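Long-range contacts in response regulator (Pseudomonas putida, PDB 3HDV), which probably accepts a phosphoryl group from a sensor kinase on its receiver domain, the part of the protein crystallised here, to relay a signal: residues R7-V13 and R52-T58; A40-R44 and E65-L70; S83-G89 and V104-K110; L47-I53 and R79-S83. All coordinates share one frame; numbering follows the deposited sequence.

Contact 1: residues R7-V13 and R52-T58; sequences RPLVLVV and RIGLMIT
Strands 9-13 and 53-58 pair in parallel at the heart of the sheet, Val10 beside Leu55 and Val13 beside Thr58. Leu11 uses both its N and its O toward strand 53-58: Leu11 N gives to Leu55 O at 2.9 Å, and Leu11 O takes Ile57 N at 2.9 Å. Val13 N reaches Ile57 O at 2.7 Å in a nearly straight bond (170°). This is the central pairing of the CheY-like receiver fold, a five-stranded parallel sheet of order 2-1-3-4-5 with helices on both faces. Val10 and Ile57 lie on the face toward helix 17-29, and Val10 CG1 meets Ile57 CD1 at 3.7 Å. The other face carries Leu11, Val13 and selenomethionine Met56; Val13 CG2 touches Met56 CG at 3.7 Å beneath helices 40-49 and 67-75. At the outer end Arg52 CG stands anti to the backbone N (chi1 -157°) and a bend at chi3 brings NE to Arg7 O, 3.1 Å away and above the carbonyl plane, while Leu9 CB lies over the guanidinium face. Arg52 NH2 makes its salt bridge with Asp33, toward which Arg7 also turns in a weak, long ion pair, the two guanidinium planes standing 75° apart.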
# COMPACT_ATOMS: atom_id res chain seq x y z
N ARG B 7 0.61 -20.22 -11.13
CA ARG B 7 0.55 -19.47 -9.86
C ARG B 7 -0.22 -18.11 -10.09
O ARG B 7 -0.03 -17.47 -11.10
CB ARG B 7 1.95 -19.25 -9.30
CG ARG B 7 1.94 -18.65 -7.87
CD ARG B 7 3.31 -18.74 -7.16
NE ARG B 7 4.27 -17.79 -7.72
CZ ARG B 7 5.47 -18.11 -8.19
NH1 ARG B 7 5.88 -19.39 -8.16
NH2 ARG B 7 6.27 -17.16 -8.68
N PRO B 8 -1.14 -17.74 -9.18
CA PRO B 8 -1.90 -16.49 -9.39
C PRO B 8 -0.98 -15.25 -9.45
O PRO B 8 0.01 -15.19 -8.72
CB PRO B 8 -2.82 -16.41 -8.14
CG PRO B 8 -2.86 -17.81 -7.58
CD PRO B 8 -1.53 -18.43 -7.93
N LEU B 9 -1.29 -14.34 -10.37
CA LEU B 9 -0.70 -13.00 -10.42
C LEU B 9 -1.81 -11.91 -10.57
O LEU B 9 -2.64 -11.99 -11.48
CB LEU B 9 0.31 -12.93 -11.57
CG LEU B 9 1.06 -11.63 -11.85
CD1 LEU B 9 1.89 -11.31 -10.58
CD2 LEU B 9 1.95 -11.86 -13.07
N VAL B 10 -1.78 -10.89 -9.68
CA VAL B 10 -2.76 -9.76 -9.70
C VAL B 10 -2.06 -8.54 -10.26
O VAL B 10 -0.97 -8.26 -9.84
CB VAL B 10 -3.35 -9.47 -8.25
CG1 VAL B 10 -4.36 -8.29 -8.24
CG2 VAL B 10 -4.07 -10.74 -7.72
N LEU B 11 -2.67 -7.85 -11.23
CA LEU B 11 -2.12 -6.56 -11.68
C LEU B 11 -2.87 -5.43 -10.95
O LEU B 11 -4.07 -5.28 -11.07
CB LEU B 11 -2.38 -6.37 -13.16
CG LEU B 11 -2.01 -5.02 -13.80
CD1 LEU B 11 -0.49 -4.80 -13.80
CD2 LEU B 11 -2.58 -5.03 -15.26
N VAL B 12 -2.14 -4.59 -10.25
CA VAL B 12 -2.77 -3.45 -9.56
C VAL B 12 -2.50 -2.17 -10.35
O VAL B 12 -1.35 -1.78 -10.52
CB VAL B 12 -2.16 -3.28 -8.16
CG1 VAL B 12 -2.74 -1.99 -7.47
CG2 VAL B 12 -2.45 -4.54 -7.28
N VAL B 13 -3.55 -1.50 -10.80
CA VAL B 13 -3.37 -0.32 -11.63
C VAL B 13 -3.81 0.92 -10.84
O VAL B 13 -4.96 1.01 -10.43
CB VAL B 13 -4.22 -0.44 -12.92
CG1 VAL B 13 -4.08 0.79 -13.85
CG2 VAL B 13 -3.97 -1.80 -13.60
N ARG B 52 0.44 -14.51 -17.36
CA ARG B 52 0.14 -15.03 -16.04
C ARG B 52 -0.88 -14.17 -15.23
O ARG B 52 -1.56 -14.68 -14.31
CB ARG B 52 1.44 -15.19 -15.27
CG ARG B 52 1.40 -16.19 -14.13
CD ARG B 52 2.82 -16.35 -13.45
NE ARG B 52 2.64 -16.31 -12.01
CZ ARG B 52 3.32 -15.57 -11.15
NH1 ARG B 52 4.35 -14.80 -11.55
NH2 ARG B 52 2.98 -15.63 -9.85
N ILE B 53 -0.98 -12.88 -15.54
CA ILE B 53 -1.98 -12.03 -14.85
C ILE B 53 -3.38 -12.65 -14.98
O ILE B 53 -3.91 -12.81 -16.08
CB ILE B 53 -1.95 -10.58 -15.37
CG1 ILE B 53 -0.56 -9.97 -15.11
CG2 ILE B 53 -3.16 -9.75 -14.80
CD1 ILE B 53 -0.35 -8.67 -15.90
N GLY B 54 -4.00 -13.02 -13.85
CA GLY B 54 -5.38 -13.55 -13.93
C GLY B 54 -6.44 -12.62 -13.39
O GLY B 54 -7.65 -12.93 -13.48
N LEU B 55 -6.01 -11.48 -12.83
CA LEU B 55 -6.97 -10.53 -12.24
C LEU B 55 -6.36 -9.14 -12.25
O LEU B 55 -5.19 -8.98 -12.01
CB LEU B 55 -7.36 -10.94 -10.78
CG LEU B 55 -8.19 -10.04 -9.84
CD1 LEU B 55 -9.61 -9.85 -10.35
CD2 LEU B 55 -8.28 -10.68 -8.49
N MSE B 56 -7.18 -8.12 -12.52
CA MSE B 56 -6.68 -6.76 -12.41
C MSE B 56 -7.56 -5.97 -11.43
O MSE B 56 -8.78 -6.02 -11.50
CB MSE B 56 -6.75 -6.11 -13.78
CG MSE B 56 -6.08 -4.78 -13.86
SE MSE B 56 -6.41 -3.95 -15.62
CE MSE B 56 -8.29 -3.38 -15.42
N ILE B 57 -6.90 -5.22 -10.57
CA ILE B 57 -7.54 -4.24 -9.69
C ILE B 57 -7.21 -2.85 -10.21
O ILE B 57 -6.04 -2.54 -10.39
CB ILE B 57 -7.06 -4.35 -8.22
CG1 ILE B 57 -7.44 -5.75 -7.69
CG2 ILE B 57 -7.70 -3.19 -7.34
CD1 ILE B 57 -6.76 -6.08 -6.41
N THR B 58 -8.22 -2.03 -10.45
CA THR B 58 -8.00 -0.69 -10.94
C THR B 58 -8.81 0.41 -10.26
O THR B 58 -9.94 0.20 -9.82
CB THR B 58 -8.21 -0.61 -12.50
OG1 THR B 58 -7.74 0.66 -12.97
CG2 THR B 58 -9.68 -0.73 -12.86

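Contact 2: residues A40-R44 and E65-L70; sequences AEEAR and ESGLDL
Arg44 grips Glu65 end-on with two nitrogens, one to each carboxylate oxygen, just beside a close alanine-leucine packing of two helices. Arg44 NH2 reaches Glu65 OE1 at 2.8 Å in an almost straight line (176°), and Arg44 NH1 reaches Glu65 OE2 at 3.0 Å; both oxygens are met on the syn side, somewhat out of the carboxylate plane. Arg44 NH2 also bonds Glu41 OE1 at 3.1 Å, so one guanidinium joins two acids in a salt-bridge network; Arg44 NH1 has a second partner in Thr73 OG1. The bend at chi3 (-69°) folds the group back over its own helix, with Ala40 O over one face. Glu65 comes in extended, CG anti to the backbone N (chi1 -176°), and lays its CD against Ala40 CB at 3.6 Å. A methionine in place of Arg44 is likely to leave the nearby carboxylates of Glu41 and Glu65 without their shared counter-charge. Toward the sheet, Ala43 CB meets Leu70 CD2 at 3.8 Å, and Ala40 CB meets Leu70 CB at 3.6 Å. A water accepts from Ala40 N at 2.9 Å and donates to Glu65 O at 2.6 Å. Ser66 N-caps helix 67-75, its OG taking Asp69 N. Helices 40-49 and 67-75 thus lie together on one sheet face, Ala43 and Leu70 resting on Val13 of strand 9-13 and Leu70 also on Met56 and Thr58 of strand 53-58.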
# COMPACT_ATOMS: atom_id res chain seq x y z
N ALA B 40 -3.41 3.39 -17.56
CA ALA B 40 -3.99 2.50 -18.56
C ALA B 40 -2.95 1.94 -19.58
O ALA B 40 -2.98 0.75 -19.91
CB ALA B 40 -5.15 3.17 -19.27
N GLU B 41 -2.05 2.78 -20.08
CA GLU B 41 -1.00 2.31 -21.02
C GLU B 41 -0.09 1.25 -20.42
O GLU B 41 0.08 0.20 -21.01
CB GLU B 41 -0.17 3.48 -21.61
CG GLU B 41 0.60 3.08 -22.97
CD GLU B 41 -0.26 2.18 -23.92
OE1 GLU B 41 -1.36 2.64 -24.37
OE2 GLU B 41 0.17 1.01 -24.20
N GLU B 42 0.47 1.48 -19.24
CA GLU B 42 1.27 0.45 -18.60
C GLU B 42 0.44 -0.79 -18.29
O GLU B 42 0.95 -1.92 -18.39
CB GLU B 42 1.94 0.96 -17.34
CG GLU B 42 3.41 0.73 -17.27
CD GLU B 42 3.92 0.55 -15.85
OE1 GLU B 42 3.53 1.34 -14.99
OE2 GLU B 42 4.70 -0.41 -15.60
N ALA B 43 -0.84 -0.60 -17.95
CA ALA B 43 -1.73 -1.76 -17.71
C ALA B 43 -1.82 -2.63 -18.98
O ALA B 43 -1.73 -3.84 -18.88
CB ALA B 43 -3.17 -1.35 -17.28
N ARG B 44 -2.06 -2.00 -20.14
CA ARG B 44 -2.22 -2.75 -21.41
C ARG B 44 -0.89 -3.49 -21.78
O ARG B 44 -0.89 -4.65 -22.17
CB ARG B 44 -2.71 -1.82 -22.52
CG ARG B 44 -4.19 -1.51 -22.48
CD ARG B 44 -4.63 -0.69 -23.71
NE ARG B 44 -4.06 0.64 -23.61
CZ ARG B 44 -4.75 1.70 -23.20
NH1 ARG B 44 -6.03 1.60 -22.87
NH2 ARG B 44 -4.13 2.86 -23.10
N GLU B 65 -5.32 8.55 -18.75
CA GLU B 65 -6.50 7.82 -19.21
C GLU B 65 -7.20 7.15 -17.99
O GLU B 65 -6.56 6.56 -17.13
CB GLU B 65 -6.08 6.81 -20.26
CG GLU B 65 -7.20 6.02 -20.91
CD GLU B 65 -6.66 5.08 -21.97
OE1 GLU B 65 -5.44 5.18 -22.31
OE2 GLU B 65 -7.45 4.23 -22.44
N SER B 66 -8.52 7.26 -17.97
CA SER B 66 -9.32 6.86 -16.80
C SER B 66 -9.46 5.33 -16.74
O SER B 66 -9.21 4.62 -17.74
CB SER B 66 -10.69 7.50 -16.87
OG SER B 66 -11.48 6.79 -17.80
N GLY B 67 -9.87 4.82 -15.57
CA GLY B 67 -10.13 3.39 -15.42
C GLY B 67 -11.27 2.93 -16.28
O GLY B 67 -11.27 1.78 -16.77
N LEU B 68 -12.27 3.78 -16.49
CA LEU B 68 -13.37 3.36 -17.35
C LEU B 68 -12.89 3.12 -18.82
O LEU B 68 -13.25 2.12 -19.44
CB LEU B 68 -14.53 4.35 -17.32
CG LEU B 68 -15.65 4.27 -18.32
CD1 LEU B 68 -16.31 2.93 -18.34
CD2 LEU B 68 -16.68 5.41 -18.08
N ASP B 69 -12.09 4.03 -19.35
CA ASP B 69 -11.57 3.87 -20.71
C ASP B 69 -10.68 2.63 -20.78
O ASP B 69 -10.74 1.90 -21.76
CB ASP B 69 -10.76 5.10 -21.12
CG ASP B 69 -11.63 6.26 -21.58
OD1 ASP B 69 -12.78 6.05 -21.97
OD2 ASP B 69 -11.14 7.40 -21.55
N LEU B 70 -9.86 2.37 -19.76
CA LEU B 70 -9.00 1.19 -19.75
C LEU B 70 -9.84 -0.08 -19.82
O LEU B 70 -9.58 -0.97 -20.64
CB LEU B 70 -8.09 1.16 -18.52
CG LEU B 70 -7.41 -0.18 -18.16
CD1 LEU B 70 -6.41 -0.62 -19.27
CD2 LEU B 70 -6.69 -0.10 -16.82
O HOH W 1 -3.98 6.21 -17.14

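Contact 3: residues S83-G89 and V104-K110; sequences SIIVVSG and VVDFLLK
Val86 presses CG1 onto one face of the Phe107 ring, a CH-pi contact 4.0 Å from the ring centroid and 15° off its normal. The two side chains run alongside each other, and chi1 of Phe107 (-174°), which sets CG opposite the backbone N, keeps the ring beside the valine. The other Val86 methyl, CG2, meets Val104 CG1 at 3.9 Å. A glycine in place of Phe107 would probably leave Val86 CG1 without its aromatic partner and open a gap on this face. On the reverse face Ile85 CG1 packs against Val105 CB at 3.8 Å. Backbone bonds of a parallel pairing tie the strands: Val86 O takes Leu108 N at 2.7 Å, and Leu108 O takes Ser88 N at 2.9 Å. At the polar C-terminal edge Lys110 N bonds to Ser88 O at 2.9 Å, and a water donates to both Ser88 O and Lys110 O. Ser88 OG donates a hydrogen bond to Gly89 O at 2.8 Å, from above the carbonyl plane, while Gly89 N bonds to Asp59, the predicted phosphorylation site. By position, Ser88, Phe107 and Lys110 probably correspond to the Ser/Thr, switch aromatic and lysine of receiver domains. Asp106 OD1 accepts from Phe107 N at 2.8 Å and is hydrogen-bonded to His101 NE2 of the second subunit. The pair closes the beta-alpha-beta crossover through helix 93-101, whose Ala96 and Val99 touch Phe107; helix 114-124 lies on the other face, with Leu120 against Ile85 and Leu108.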
# COMPACT_ATOMS: atom_id res chain seq x y z
N SER B 83 -10.85 -10.96 -15.50
CA SER B 83 -11.47 -10.58 -14.24
C SER B 83 -10.98 -9.21 -13.75
O SER B 83 -9.79 -9.01 -13.60
CB SER B 83 -11.08 -11.61 -13.20
OG SER B 83 -11.83 -12.76 -13.47
N ILE B 84 -11.91 -8.31 -13.46
CA ILE B 84 -11.56 -6.96 -13.05
C ILE B 84 -12.38 -6.60 -11.82
O ILE B 84 -13.60 -6.79 -11.79
CB ILE B 84 -11.81 -5.96 -14.19
CG1 ILE B 84 -10.92 -6.31 -15.39
CG2 ILE B 84 -11.56 -4.48 -13.77
CD1 ILE B 84 -11.27 -5.44 -16.59
N ILE B 85 -11.68 -6.09 -10.81
CA ILE B 85 -12.28 -5.54 -9.60
C ILE B 85 -11.91 -4.02 -9.62
O ILE B 85 -10.75 -3.64 -9.76
CB ILE B 85 -11.74 -6.19 -8.31
CG1 ILE B 85 -12.13 -7.66 -8.21
CG2 ILE B 85 -12.23 -5.36 -7.03
CD1 ILE B 85 -11.37 -8.40 -7.15
N VAL B 86 -12.93 -3.17 -9.54
CA VAL B 86 -12.75 -1.71 -9.47
C VAL B 86 -12.67 -1.31 -8.00
O VAL B 86 -13.54 -1.72 -7.20
CB VAL B 86 -13.87 -1.00 -10.21
CG1 VAL B 86 -13.89 0.55 -9.91
CG2 VAL B 86 -13.69 -1.27 -11.79
N VAL B 87 -11.61 -0.59 -7.65
CA VAL B 87 -11.51 0.10 -6.35
C VAL B 87 -11.39 1.61 -6.60
O VAL B 87 -10.31 2.10 -6.92
CB VAL B 87 -10.41 -0.49 -5.46
CG1 VAL B 87 -10.39 0.21 -4.07
CG2 VAL B 87 -10.68 -2.05 -5.24
N SER B 88 -12.49 2.35 -6.40
CA SER B 88 -12.57 3.72 -6.89
C SER B 88 -12.53 4.86 -5.88
O SER B 88 -13.19 4.80 -4.81
CB SER B 88 -13.87 3.86 -7.67
OG SER B 88 -13.91 5.10 -8.32
N GLY B 89 -11.79 5.92 -6.25
CA GLY B 89 -11.97 7.23 -5.64
C GLY B 89 -13.30 7.86 -6.04
O GLY B 89 -14.22 7.15 -6.44
N VAL B 104 -17.57 -5.93 -14.59
CA VAL B 104 -16.53 -6.08 -13.57
C VAL B 104 -16.94 -7.11 -12.52
O VAL B 104 -18.11 -7.36 -12.33
CB VAL B 104 -16.09 -4.71 -12.98
CG1 VAL B 104 -15.59 -3.80 -14.08
CG2 VAL B 104 -17.24 -4.03 -12.17
N VAL B 105 -15.99 -7.74 -11.84
CA VAL B 105 -16.29 -8.66 -10.71
C VAL B 105 -17.00 -7.91 -9.57
O VAL B 105 -18.00 -8.40 -9.01
CB VAL B 105 -14.98 -9.27 -10.19
CG1 VAL B 105 -15.15 -10.05 -8.82
CG2 VAL B 105 -14.37 -10.17 -11.29
N ASP B 106 -16.47 -6.75 -9.18
CA ASP B 106 -17.18 -5.91 -8.21
C ASP B 106 -16.65 -4.50 -8.33
O ASP B 106 -15.64 -4.29 -9.03
CB ASP B 106 -16.96 -6.41 -6.77
CG ASP B 106 -18.15 -6.10 -5.85
OD1 ASP B 106 -19.00 -5.18 -6.10
OD2 ASP B 106 -18.24 -6.82 -4.85
N PHE B 107 -17.30 -3.56 -7.61
CA PHE B 107 -16.99 -2.14 -7.70
C PHE B 107 -16.99 -1.72 -6.24
O PHE B 107 -18.04 -1.64 -5.63
CB PHE B 107 -18.11 -1.46 -8.52
CG PHE B 107 -17.89 0.01 -8.83
CD1 PHE B 107 -17.81 0.44 -10.14
CD2 PHE B 107 -17.86 0.98 -7.81
CE1 PHE B 107 -17.64 1.81 -10.48
CE2 PHE B 107 -17.68 2.37 -8.12
CZ PHE B 107 -17.58 2.78 -9.45
N LEU B 108 -15.81 -1.45 -5.70
CA LEU B 108 -15.67 -1.05 -4.31
C LEU B 108 -15.29 0.41 -4.20
O LEU B 108 -14.53 0.91 -5.01
CB LEU B 108 -14.56 -1.87 -3.65
CG LEU B 108 -14.86 -3.25 -3.07
CD1 LEU B 108 -15.75 -4.06 -3.91
CD2 LEU B 108 -13.58 -4.05 -2.66
N LEU B 109 -15.76 1.09 -3.16
CA LEU B 109 -15.33 2.47 -2.93
C LEU B 109 -14.19 2.55 -1.94
O LEU B 109 -14.13 1.78 -0.98
CB LEU B 109 -16.52 3.37 -2.50
CG LEU B 109 -17.73 3.51 -3.46
CD1 LEU B 109 -18.88 4.27 -2.76
CD2 LEU B 109 -17.30 4.27 -4.70
N LYS B 110 -13.27 3.46 -2.19
CA LYS B 110 -12.21 3.79 -1.22
C LYS B 110 -12.86 4.58 -0.04
O LYS B 110 -13.87 5.19 -0.25
CB LYS B 110 -11.10 4.62 -1.91
CG LYS B 110 -10.34 3.88 -3.08
CD LYS B 110 -9.35 4.81 -3.77
CE LYS B 110 -8.14 5.08 -2.86
NZ LYS B 110 -7.12 6.05 -3.47
O HOH W 2 -14.42 6.50 -2.74

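Contact 4: residues L47-I53 and R79-S83; sequences LHYQKRI and RAALS
Arg79 reaches two backbone carbonyls of the other segment, Leu47 O and Ile53 O, at the end of the receiver fold where helix 40-49 turns into strand 53-58 and the 79-82 turn leads into strand 83-88. Arg79 NH1 gives to Leu47 O at 2.9 Å, in the carbonyl plane and on a lone pair, although the N-H is bent (144°). A carbonyl of the last helical turn is satisfied in this way by a side chain from another loop. Arg79 NH2 lies 2.6 Å from Ile53 O, but with an angle of only 118° at the hydrogen this bond is weak. A bend at chi3 (86°), after one at chi2, curls the guanidinium round to these acceptors. The turn after helix 40-49 supplies its own partners: Lys51 NZ gives to His48 O at 2.6 Å, Arg52 N to Gln50 OE1 at 3.3 Å, and Ile53 N to Gln50 O at 3.3 Å, the closing bond of a type I turn. A second type I turn is closed by Leu82 N on Arg79 O at 3.2 Å; Arg75 NH1 donates to Leu82 O, and Ser77 OG bonds to Arg79 N. Leu47 CD2 lies over one face of the guanidinium, and Leu47 CB packs on Arg79 CD at 3.7 Å. Farther in, the leucine side chains meet tip to tip, Leu47 CD2 against Leu82 CD2 at 3.7 Å.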
# COMPACT_ATOMS: atom_id res chain seq x y z
N LEU B 47 -0.56 -6.58 -19.48
CA LEU B 47 -1.52 -7.59 -19.94
C LEU B 47 -1.02 -8.32 -21.20
O LEU B 47 -1.17 -9.54 -21.30
CB LEU B 47 -2.89 -6.97 -20.19
CG LEU B 47 -3.64 -6.50 -18.93
CD1 LEU B 47 -4.90 -5.77 -19.34
CD2 LEU B 47 -3.96 -7.66 -18.02
N HIS B 48 -0.44 -7.57 -22.12
CA HIS B 48 0.07 -8.11 -23.38
C HIS B 48 1.29 -9.06 -23.17
O HIS B 48 1.31 -10.17 -23.70
CB HIS B 48 0.36 -6.96 -24.35
CG HIS B 48 0.63 -7.43 -25.75
ND1 HIS B 48 1.87 -7.91 -26.14
CD2 HIS B 48 -0.18 -7.56 -26.82
CE1 HIS B 48 1.80 -8.30 -27.40
NE2 HIS B 48 0.57 -8.09 -27.84
N TYR B 49 2.26 -8.65 -22.34
CA TYR B 49 3.54 -9.33 -22.23
C TYR B 49 3.63 -10.30 -21.05
O TYR B 49 4.61 -11.01 -20.91
CB TYR B 49 4.68 -8.32 -22.16
CG TYR B 49 4.80 -7.49 -23.41
CD1 TYR B 49 5.40 -8.01 -24.59
CD2 TYR B 49 4.30 -6.20 -23.46
CE1 TYR B 49 5.48 -7.25 -25.75
CE2 TYR B 49 4.41 -5.42 -24.62
CZ TYR B 49 5.01 -5.96 -25.77
OH TYR B 49 5.05 -5.20 -26.93
N GLN B 50 2.63 -10.29 -20.17
CA GLN B 50 2.64 -11.18 -19.02
C GLN B 50 1.29 -11.87 -18.87
O GLN B 50 0.38 -11.40 -18.16
CB GLN B 50 3.07 -10.41 -17.76
CG GLN B 50 2.96 -11.22 -16.46
CD GLN B 50 3.84 -12.47 -16.45
OE1 GLN B 50 3.52 -13.49 -17.09
NE2 GLN B 50 4.97 -12.39 -15.74
N LYS B 51 1.19 -13.04 -19.51
CA LYS B 51 -0.03 -13.84 -19.62
C LYS B 51 -0.47 -14.45 -18.32
O LYS B 51 -1.61 -14.89 -18.20
CB LYS B 51 0.16 -14.98 -20.66
CG LYS B 51 0.41 -14.51 -22.10
CD LYS B 51 -0.88 -13.98 -22.73
CE LYS B 51 -1.08 -12.46 -22.53
NZ LYS B 51 -0.84 -11.70 -23.82
N ARG B 52 0.44 -14.51 -17.36
CA ARG B 52 0.14 -15.03 -16.04
C ARG B 52 -0.88 -14.17 -15.23
O ARG B 52 -1.56 -14.68 -14.31
CB ARG B 52 1.44 -15.19 -15.27
CG ARG B 52 1.40 -16.19 -14.13
CD ARG B 52 2.82 -16.35 -13.45
NE ARG B 52 2.64 -16.31 -12.01
CZ ARG B 52 3.32 -15.57 -11.15
NH1 ARG B 52 4.35 -14.80 -11.55
NH2 ARG B 52 2.98 -15.63 -9.85
N ILE B 53 -0.98 -12.88 -15.54
CA ILE B 53 -1.98 -12.03 -14.85
C ILE B 53 -3.38 -12.65 -14.98
O ILE B 53 -3.91 -12.81 -16.08
CB ILE B 53 -1.95 -10.58 -15.37
CG1 ILE B 53 -0.56 -9.97 -15.11
CG2 ILE B 53 -3.16 -9.75 -14.80
CD1 ILE B 53 -0.35 -8.67 -15.90
N ARG B 79 -8.09 -9.89 -24.40
CA ARG B 79 -8.22 -10.13 -22.96
C ARG B 79 -9.57 -9.66 -22.44
O ARG B 79 -9.67 -9.15 -21.32
CB ARG B 79 -7.09 -9.42 -22.21
CG ARG B 79 -5.72 -10.05 -22.41
CD ARG B 79 -4.85 -9.89 -21.18
NE ARG B 79 -5.07 -10.96 -20.21
CZ ARG B 79 -4.12 -11.50 -19.46
NH1 ARG B 79 -2.87 -11.07 -19.55
NH2 ARG B 79 -4.41 -12.47 -18.60
N ALA B 80 -10.61 -9.83 -23.25
CA ALA B 80 -11.96 -9.42 -22.86
C ALA B 80 -12.56 -10.19 -21.70
O ALA B 80 -13.48 -9.71 -21.06
CB ALA B 80 -12.95 -9.42 -24.06
N ALA B 81 -12.06 -11.38 -21.43
CA ALA B 81 -12.59 -12.20 -20.32
C ALA B 81 -11.88 -11.90 -19.00
O ALA B 81 -12.22 -12.49 -17.98
CB ALA B 81 -12.49 -13.71 -20.65
N LEU B 82 -10.90 -11.00 -19.01
CA LEU B 82 -10.13 -10.67 -17.80
C LEU B 82 -11.03 -10.27 -16.61
O LEU B 82 -11.88 -9.38 -16.74
CB LEU B 82 -9.15 -9.53 -18.07
CG LEU B 82 -8.27 -9.07 -16.89
CD1 LEU B 82 -7.20 -10.10 -16.51
CD2 LEU B 82 -7.60 -7.76 -17.27
N SER B 83 -10.85 -10.96 -15.50
CA SER B 83 -11.47 -10.58 -14.24
C SER B 83 -10.98 -9.21 -13.75
O SER B 83 -9.79 -9.01 -13.60
CB SER B 83 -11.08 -11.61 -13.20
OG SER B 83 -11.83 -12.76 -13.47

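In the fold
From the N terminus, strand 9-13 is met by residues 52-58, and contact 1 closes the first loop. Contact 2 opens inside that span at helix 40-49 and closes beyond it at helix 67-75, so the two cross; they touch where the helix pair meets the sheet. Contact 4 opens later on helix 40-49 and closes at residues 79-83, crossing both; it shares Arg52 and Ile53 with contact 1. Contact 3 follows in series from the shared Ser83, about 17 Å from contact 4 between centres, and adds the edge strand 106-109. Strands 53-58 and 83-88 are sheet neighbours, linking contacts 1 and 3.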